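Local coordinates for protein adhesin (Streptococcus sanguinis SK1 = NCTC 7863, PDB 6VT2) that binds sialylated glycans through two tandem Siglec-like modules, probably to attach the bacterium to host surfaces, at residues 146-160 and 171-183. Numbering follows the deposited sequence. Where two conformers were deposited one is given.
Sequences SLTQTDKDAVIAAVK and TYSVSENGTVTIT
Val174 meets the helix and the loop before it with both of its methyls: CG2 presses on Ile156 CG1 at 3.4 Å, tighter than usual carbon contact, while CG1 touches both Lys152 CG and Leu147 CD2 (3.8 Å each). On the neighbouring strand Val180 CG2 is equally close to Val155 CG1, at 3.4 Å, the two side chains running alongside one another in opposed senses. Val155 CG1 stands anti to its backbone N, the setting that turns this branch toward the hairpin, onto Val180 CG2. One turn on, Val159 divides its methyls, CG2 meeting Val180 CG2 tip to tip and CG1 lying 3.8 Å from Tyr172 CE2 and close to Ile182 CD1. Over one face of the Tyr172 ring comes Lys160 CG, 4.0 Å from the centroid and 28° off the normal, a CH-pi contact, while Ile156 CG2 packs beside Tyr172 CB. Lys152, extended beyond CG, runs its aliphatic chain past Val174 and brings CE to 3.5 Å from Ser175 O.

The polar link is at the turn: Leu147 N donates to Glu176 O (2.8 Å, 164° at the hydrogen), and Leu147 CD2 then rests against Gly178 CA. Behind these contacts, a Thr148–Asp151 capping box fixes the start of the helix. The type I turn from Ser175 to Gly178 is braced by Asn177 OD1, which accepts from both Thr179 N, in an Asx turn, and Thr179 OG1. Val198 adds to the packing on Leu147 and Val155, and Ile192 on Val159 and Val180.

Helix 149-160 thus lies across the hairpin of the atypical Rib domain, its N-to-C direction at 139° to that of strand 171-174. Methyl and methylene contacts hold this face, whereas the one directional bond ties the loop before the helix to the hairpin turn and so sets the register at that end.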
loop_
_atom_site.group_PDB
_atom_site.type_symbol
_atom_site.label_atom_id
_atom_site.label_comp_id
_atom_site.label_asym_id
_atom_site.label_seq_id
_atom_site.Cartn_x
_atom_site.Cartn_y
_atom_site.Cartn_z
ATOM N N SER A 146 -1.768 -21.693 18.060
ATOM C CA SER A 146 -1.293 -22.782 17.193
ATOM C C SER A 146 -1.284 -22.249 15.764
ATOM O O SER A 146 -2.220 -22.459 14.971
ATOM C CB SER A 146 -2.160 -24.041 17.299
ATOM O OG SER A 146 -1.685 -24.979 16.366
ATOM N N LEU A 147 -0.226 -21.520 15.443
ATOM C CA LEU A 147 -0.107 -20.898 14.127
ATOM C C LEU A 147 0.110 -21.956 13.061
ATOM O O LEU A 147 0.793 -22.904 13.306
ATOM C CB LEU A 147 1.067 -19.922 14.103
ATOM C CG LEU A 147 0.742 -18.496 14.474
ATOM C CD1 LEU A 147 0.197 -18.370 15.869
ATOM C CD2 LEU A 147 1.958 -17.621 14.262
ATOM N N THR A 148 -0.468 -21.761 11.899
ATOM C CA THR A 148 -0.173 -22.607 10.746
ATOM C C THR A 148 1.130 -22.116 10.118
ATOM O O THR A 148 1.587 -21.029 10.415
ATOM C CB THR A 148 -1.337 -22.547 9.773
ATOM O OG1 THR A 148 -1.372 -21.260 9.182
ATOM C CG2 THR A 148 -2.650 -22.829 10.462
ATOM N N GLN A 149 1.737 -22.949 9.309
ATOM C CA GLN A 149 2.928 -22.540 8.569
ATOM C C GLN A 149 2.590 -21.278 7.785
ATOM O O GLN A 149 3.419 -20.399 7.739
ATOM C CB GLN A 149 3.381 -23.647 7.637
ATOM C CG GLN A 149 4.690 -23.306 6.983
ATOM C CD GLN A 149 5.745 -22.984 8.011
ATOM O OE1 GLN A 149 6.403 -21.967 7.938
ATOM N NE2 GLN A 149 5.947 -23.911 8.914
ATOM N N THR A 150 1.393 -21.183 7.227
ATOM C CA THR A 150 0.987 -19.999 6.491
ATOM C C THR A 150 0.945 -18.790 7.408
ATOM O O THR A 150 1.351 -17.688 7.020
ATOM C CB THR A 150 -0.388 -20.246 5.851
ATOM O OG1 THR A 150 -0.299 -21.337 4.916
ATOM C CG2 THR A 150 -0.913 -19.004 5.142
ATOM N N ASP A 151 0.440 -18.972 8.626
ATOM C CA ASP A 151 0.473 -17.892 9.600
ATOM C C ASP A 151 1.900 -17.441 9.868
ATOM O O ASP A 151 2.176 -16.238 9.883
ATOM C CB ASP A 151 -0.126 -18.336 10.923
ATOM C CG ASP A 151 -1.627 -18.568 10.865
ATOM O OD1 ASP A 151 -2.289 -17.943 9.990
ATOM O OD2 ASP A 151 -2.106 -19.379 11.720
ATOM N N LYS A 152 2.803 -18.408 10.107
ATOM C CA LYS A 152 4.192 -18.096 10.445
ATOM C C LYS A 152 4.866 -17.371 9.295
ATOM O O LYS A 152 5.570 -16.371 9.500
ATOM C CB LYS A 152 4.933 -19.369 10.805
ATOM C CG LYS A 152 4.473 -19.989 12.127
ATOM C CD LYS A 152 5.101 -21.362 12.375
ATOM C CE LYS A 152 4.658 -21.920 13.712
ATOM N NZ LYS A 152 5.410 -23.174 14.070
ATOM N N ASP A 153 4.641 -17.836 8.063
ATOM C CA ASP A 153 5.276 -17.169 6.940
ATOM C C ASP A 153 4.788 -15.743 6.854
ATOM O O ASP A 153 5.555 -14.832 6.505
ATOM C CB ASP A 153 5.017 -17.931 5.647
ATOM C CG ASP A 153 5.755 -19.263 5.610
ATOM O OD1 ASP A 153 6.802 -19.389 6.283
ATOM O OD2 ASP A 153 5.294 -20.184 4.904
ATOM N N ALA A 154 3.503 -15.529 7.166
ATOM C CA ALA A 154 2.931 -14.194 7.099
ATOM C C ALA A 154 3.524 -13.295 8.177
ATOM O O ALA A 154 3.726 -12.095 7.956
ATOM C CB ALA A 154 1.414 -14.228 7.240
ATOM N N VAL A 155 3.755 -13.837 9.371
ATOM C CA VAL A 155 4.387 -13.034 10.414
ATOM C C VAL A 155 5.805 -12.665 10.008
ATOM O O VAL A 155 6.189 -11.497 10.113
ATOM C CB VAL A 155 4.351 -13.775 11.750
ATOM C CG1 VAL A 155 5.261 -13.084 12.770
ATOM C CG2 VAL A 155 2.889 -13.875 12.261
ATOM N N ILE A 156 6.566 -13.632 9.488
ATOM C CA ILE A 156 7.935 -13.356 9.054
ATOM C C ILE A 156 7.931 -12.275 7.996
ATOM O O ILE A 156 8.765 -11.357 8.004
ATOM C CB ILE A 156 8.621 -14.629 8.539
ATOM C CG1 ILE A 156 8.805 -15.620 9.673
ATOM C CG2 ILE A 156 9.975 -14.274 7.890
ATOM C CD1 ILE A 156 9.402 -16.920 9.250
ATOM N N ALA A 157 7.011 -12.380 7.047
ATOM C CA ALA A 157 6.956 -11.385 5.988
ATOM C C ALA A 157 6.636 -10.015 6.549
ATOM O O ALA A 157 7.170 -8.994 6.089
ATOM C CB ALA A 157 5.911 -11.802 4.963
ATOM N N ALA A 158 5.733 -9.961 7.528
ATOM C CA ALA A 158 5.371 -8.675 8.108
ATOM C C ALA A 158 6.518 -8.111 8.966
ATOM O O ALA A 158 6.699 -6.893 9.060
ATOM C CB ALA A 158 4.121 -8.807 8.961
ATOM N N VAL A 159 7.324 -8.957 9.585
ATOM C CA VAL A 159 8.499 -8.505 10.379
ATOM C C VAL A 159 9.575 -7.999 9.428
ATOM O O VAL A 159 10.015 -6.925 9.651
ATOM C CB VAL A 159 9.004 -9.594 11.332
ATOM C CG1 VAL A 159 10.285 -9.154 12.000
ATOM C CG2 VAL A 159 7.969 -9.917 12.407
ATOM N N LYS A 160 9.835 -8.706 8.347
ATOM C CA LYS A 160 10.866 -8.311 7.362
ATOM C C LYS A 160 10.407 -6.996 6.725
ATOM O O LYS A 160 11.200 -6.105 6.558
ATOM C CB LYS A 160 11.087 -9.406 6.323
ATOM C CG LYS A 160 11.930 -10.589 6.741
ATOM C CD LYS A 160 12.717 -11.180 5.611
ATOM C CE LYS A 160 12.309 -12.574 5.231
ATOM N NZ LYS A 160 13.457 -13.527 5.264
ATOM N N THR A 171 18.099 -14.175 10.325
ATOM C CA THR A 171 17.137 -15.272 10.130
ATOM C C THR A 171 15.973 -15.018 11.067
ATOM O O THR A 171 16.093 -14.223 11.875
ATOM C CB THR A 171 17.800 -16.640 10.262
ATOM O OG1 THR A 171 18.327 -16.809 11.566
ATOM C CG2 THR A 171 18.921 -16.822 9.264
ATOM N N TYR A 172 14.829 -15.582 10.770
ATOM C CA TYR A 172 13.597 -15.368 11.531
ATOM C C TYR A 172 12.973 -16.714 11.863
ATOM O O TYR A 172 12.932 -17.511 10.978
ATOM C CB TYR A 172 12.638 -14.574 10.674
ATOM C CG TYR A 172 13.180 -13.229 10.316
ATOM C CD1 TYR A 172 13.991 -13.042 9.218
ATOM C CD2 TYR A 172 12.944 -12.143 11.115
ATOM C CE1 TYR A 172 14.477 -11.800 8.876
ATOM C CE2 TYR A 172 13.489 -10.910 10.828
ATOM C CZ TYR A 172 14.240 -10.722 9.691
ATOM O OH TYR A 172 14.740 -9.491 9.413
ATOM N N SER A 173 12.549 -16.914 13.095
ATOM C CA SER A 173 11.842 -18.122 13.527
ATOM C C SER A 173 10.546 -17.656 14.193
ATOM O O SER A 173 10.601 -16.741 14.901
ATOM C CB SER A 173 12.681 -18.898 14.436
ATOM O OG SER A 173 12.059 -20.076 14.864
ATOM N N VAL A 174 9.423 -18.297 13.918
ATOM C CA VAL A 174 8.159 -17.973 14.566
ATOM C C VAL A 174 7.711 -19.201 15.333
ATOM O O VAL A 174 7.661 -20.303 14.780
ATOM C CB VAL A 174 7.085 -17.563 13.548
ATOM C CG1 VAL A 174 5.776 -17.197 14.274
ATOM C CG2 VAL A 174 7.573 -16.465 12.694
ATOM N N SER A 175 7.374 -19.012 16.588
ATOM C CA SER A 175 6.959 -20.133 17.408
ATOM C C SER A 175 5.486 -20.440 17.173
ATOM O O SER A 175 4.790 -19.751 16.410
ATOM C CB SER A 175 7.163 -19.835 18.884
ATOM O OG SER A 175 6.190 -18.910 19.348
ATOM N N GLU A 176 5.004 -21.446 17.910
ATOM C CA GLU A 176 3.628 -21.896 17.770
ATOM C C GLU A 176 2.614 -20.812 18.090
ATOM O O GLU A 176 1.480 -20.899 17.602
ATOM C CB GLU A 176 3.402 -23.116 18.675
ATOM C CG GLU A 176 4.248 -24.336 18.302
ATOM C CD GLU A 176 5.712 -24.241 18.768
ATOM O OE1 GLU A 176 6.143 -23.170 19.243
ATOM O OE2 GLU A 176 6.433 -25.252 18.657
ATOM N N ASN A 177 2.979 -19.816 18.897
ATOM C CA ASN A 177 2.087 -18.742 19.312
ATOM C C ASN A 177 2.451 -17.398 18.701
ATOM O O ASN A 177 1.933 -16.356 19.140
ATOM C CB ASN A 177 2.045 -18.642 20.838
ATOM C CG ASN A 177 3.310 -18.075 21.426
ATOM O OD1 ASN A 177 4.289 -17.903 20.739
ATOM N ND2 ASN A 177 3.270 -17.741 22.688
ATOM N N GLY A 178 3.323 -17.396 17.688
ATOM C CA GLY A 178 3.651 -16.151 17.036
ATOM C C GLY A 178 4.834 -15.367 17.595
ATOM O O GLY A 178 5.122 -14.287 17.074
ATOM N N THR A 179 5.543 -15.901 18.590
ATOM C CA THR A 179 6.739 -15.253 19.084
ATOM C C THR A 179 7.797 -15.311 18.002
ATOM O O THR A 179 8.109 -16.388 17.483
ATOM C CB THR A 179 7.253 -15.952 20.322
ATOM O OG1 THR A 179 6.268 -15.972 21.352
ATOM C CG2 THR A 179 8.467 -15.189 20.878
ATOM N N VAL A 180 8.410 -14.163 17.714
ATOM C CA VAL A 180 9.370 -14.096 16.637
ATOM C C VAL A 180 10.760 -14.003 17.229
ATOM O O VAL A 180 11.025 -13.168 18.095
ATOM C CB VAL A 180 9.092 -12.903 15.732
ATOM C CG1 VAL A 180 10.299 -12.719 14.740
ATOM C CG2 VAL A 180 7.826 -13.115 14.958
ATOM N N THR A 181 11.636 -14.844 16.757
ATOM C CA THR A 181 13.042 -14.767 17.121
ATOM C C THR A 181 13.816 -14.330 15.899
ATOM O O THR A 181 13.773 -14.998 14.867
ATOM C CB THR A 181 13.544 -16.111 17.606
ATOM O OG1 THR A 181 12.861 -16.476 18.781
ATOM C CG2 THR A 181 15.069 -16.017 17.935
ATOM N N ILE A 182 14.531 -13.216 15.979
ATOM C CA ILE A 182 15.382 -12.707 14.880
ATOM C C ILE A 182 16.787 -13.096 15.286
ATOM O O ILE A 182 17.128 -12.798 16.362
ATOM C CB ILE A 182 15.227 -11.188 14.731
ATOM C CG1 ILE A 182 13.756 -10.829 14.489
ATOM C CG2 ILE A 182 16.152 -10.610 13.644
ATOM C CD1 ILE A 182 13.444 -9.366 14.507
ATOM N N THR A 183 17.506 -13.821 14.468
ATOM C CA THR A 183 18.868 -14.224 14.806
ATOM C C THR A 183 19.775 -13.421 13.904
ATOM O O THR A 183 19.702 -13.555 12.745
ATOM C CB THR A 183 19.099 -15.719 14.649
ATOM O OG1 THR A 183 18.195 -16.389 15.514
ATOM C CG2 THR A 183 20.490 -16.169 15.013
#